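Local coordinates for protein molybdopterin converting factor, subunit 1 (MoaD) (Helicobacter pylori, PDB 3RPF) that probably serves as the small, ubiquitin-like sulfur-carrier subunit of molybdopterin synthase, delivering sulfur for molybdenum cofactor biosynthesis, at residues G9-E14 with K37-V42. Numbering follows the deposited sequence.
Sequences GPIKEE and KEWLGV
Ile11 and Trp39 bring two loops together without a single hydrogen bond between them: their CA atoms, the closest pair across the two segments, stand 7.6 Å apart, a gap filled by side chains. The 9-14 segment follows strand 4-7, and the 37-42 segment leads toward strand 44-47. In the latter the chain turns sharply, and Val42 N donates to Trp39 O over 3.0 Å, closing a turn at whose start the indole sits.

Trp39 carries the contact, one face of its indole turned to Ile11 and its six-membered ring met obliquely by Pro10. With CG anti to its own carbonyl carbon (chi1 -70°), the indole extends toward the 9-14 segment. Over one face of the five-membered ring stands Ile11 CG1, 3.7 Å from the ring centroid and just 2° off the ring normal, a CH-pi contact with the carbon almost exactly on that normal. Ile11 CG1 is thus nearly equidistant from the ring atoms, 3.8 Å from Trp39 CD2 and 3.9 Å from Trp39 CG, CD1, NE1 and CE2. Of the two branches of Ile11, CG1 meets the indole, while CG2, anti to the backbone N, does not touch it.

The contact joins the loop after strand 4-7 to the loop between helix 27-30 and strand 44-47 in the ubiquitin-like (beta-grasp) fold of this ThiS-family protein. Ile11 also rests on Leu67 of the inner strand 64-68, between 4-7 and 44-47, and both it and Trp39 touch Pro69, near the start of the C-terminal tail.

Farther along the indole, Pro10 CG comes to 3.5 Å from Trp39 CH2, and Pro10 CB reaches the same carbon at 3.6 Å. On the opposite face of the indole lies Glu38 CB, offset toward the rim. The same patch borders the partner protein, where Tyr124 and Tyr133 of the molybdopterin synthase catalytic subunit pack on Pro10 and Trp39 respectively.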
# COMPACT_ATOMS: atom_id res chain seq x y z
N GLY D 9 -22.64 15.09 -11.45
CA GLY D 9 -22.66 15.13 -10.00
C GLY D 9 -23.79 15.89 -9.37
O GLY D 9 -24.94 15.71 -9.72
N PRO D 10 -23.45 16.76 -8.43
CA PRO D 10 -24.43 17.50 -7.63
C PRO D 10 -25.33 18.46 -8.41
O PRO D 10 -26.40 18.80 -7.92
CB PRO D 10 -23.56 18.26 -6.63
CG PRO D 10 -22.21 18.26 -7.21
CD PRO D 10 -22.10 16.97 -7.94
N ILE D 11 -24.89 18.93 -9.57
CA ILE D 11 -25.67 19.92 -10.29
C ILE D 11 -27.07 19.39 -10.56
O ILE D 11 -27.25 18.27 -10.97
CB ILE D 11 -25.04 20.27 -11.60
CG1 ILE D 11 -23.69 20.91 -11.38
CG2 ILE D 11 -25.93 21.22 -12.34
CD1 ILE D 11 -22.88 21.00 -12.61
N LYS D 12 -28.05 20.20 -10.20
CA LYS D 12 -29.47 19.92 -10.41
C LYS D 12 -30.04 20.01 -11.84
O LYS D 12 -30.89 19.25 -12.24
CB LYS D 12 -30.31 20.70 -9.41
CG LYS D 12 -30.19 20.18 -8.00
CD LYS D 12 -30.80 18.80 -7.87
CE LYS D 12 -31.06 18.44 -6.41
NZ LYS D 12 -30.53 19.45 -5.48
N GLU D 13 -29.58 21.00 -12.59
CA GLU D 13 -30.08 21.22 -13.94
C GLU D 13 -30.10 19.96 -14.81
O GLU D 13 -29.19 19.14 -14.76
CB GLU D 13 -29.25 22.30 -14.64
CG GLU D 13 -29.66 22.54 -16.10
CD GLU D 13 -31.01 23.24 -16.24
OE1 GLU D 13 -31.46 23.84 -15.24
OE2 GLU D 13 -31.60 23.20 -17.35
N GLU D 14 -31.15 19.82 -15.62
CA GLU D 14 -31.22 18.74 -16.60
C GLU D 14 -30.39 19.10 -17.84
O GLU D 14 -30.32 20.27 -18.22
CB GLU D 14 -32.68 18.49 -17.02
N LYS D 37 -25.46 29.65 -11.13
CA LYS D 37 -24.63 30.67 -10.49
C LYS D 37 -23.78 30.07 -9.37
O LYS D 37 -22.67 30.53 -9.12
CB LYS D 37 -25.48 31.84 -9.98
N GLU D 38 -24.32 29.06 -8.70
CA GLU D 38 -23.62 28.35 -7.63
C GLU D 38 -22.38 27.65 -8.15
O GLU D 38 -21.43 27.40 -7.40
CB GLU D 38 -24.55 27.28 -7.01
CG GLU D 38 -25.73 27.82 -6.20
CD GLU D 38 -26.78 28.52 -7.05
OE1 GLU D 38 -27.14 27.99 -8.13
OE2 GLU D 38 -27.27 29.59 -6.63
N TRP D 39 -22.39 27.33 -9.44
CA TRP D 39 -21.53 26.30 -9.98
C TRP D 39 -20.39 26.74 -10.91
O TRP D 39 -19.31 26.14 -10.90
CB TRP D 39 -22.38 25.25 -10.72
CG TRP D 39 -23.21 24.42 -9.79
CD1 TRP D 39 -24.57 24.36 -9.73
CD2 TRP D 39 -22.72 23.55 -8.76
NE1 TRP D 39 -24.96 23.49 -8.74
CE2 TRP D 39 -23.85 22.98 -8.13
CE3 TRP D 39 -21.44 23.19 -8.32
CZ2 TRP D 39 -23.73 22.07 -7.07
CZ3 TRP D 39 -21.33 22.29 -7.28
CH2 TRP D 39 -22.46 21.74 -6.67
N LEU D 40 -20.63 27.77 -11.72
CA LEU D 40 -19.68 28.11 -12.77
C LEU D 40 -18.30 28.52 -12.24
O LEU D 40 -17.29 28.33 -12.92
CB LEU D 40 -20.24 29.19 -13.70
CG LEU D 40 -20.62 28.67 -15.09
CD1 LEU D 40 -21.86 27.80 -15.04
CD2 LEU D 40 -20.81 29.84 -16.05
N GLY D 41 -18.26 29.06 -11.03
CA GLY D 41 -17.00 29.46 -10.42
C GLY D 41 -16.08 28.30 -10.09
O GLY D 41 -14.86 28.49 -10.04
N VAL D 42 -16.64 27.11 -9.88
CA VAL D 42 -15.85 25.97 -9.38
C VAL D 42 -15.82 24.77 -10.33
O VAL D 42 -15.09 23.80 -10.09
CB VAL D 42 -16.38 25.49 -8.02
CG1 VAL D 42 -16.37 26.63 -7.01
CG2 VAL D 42 -17.78 24.92 -8.17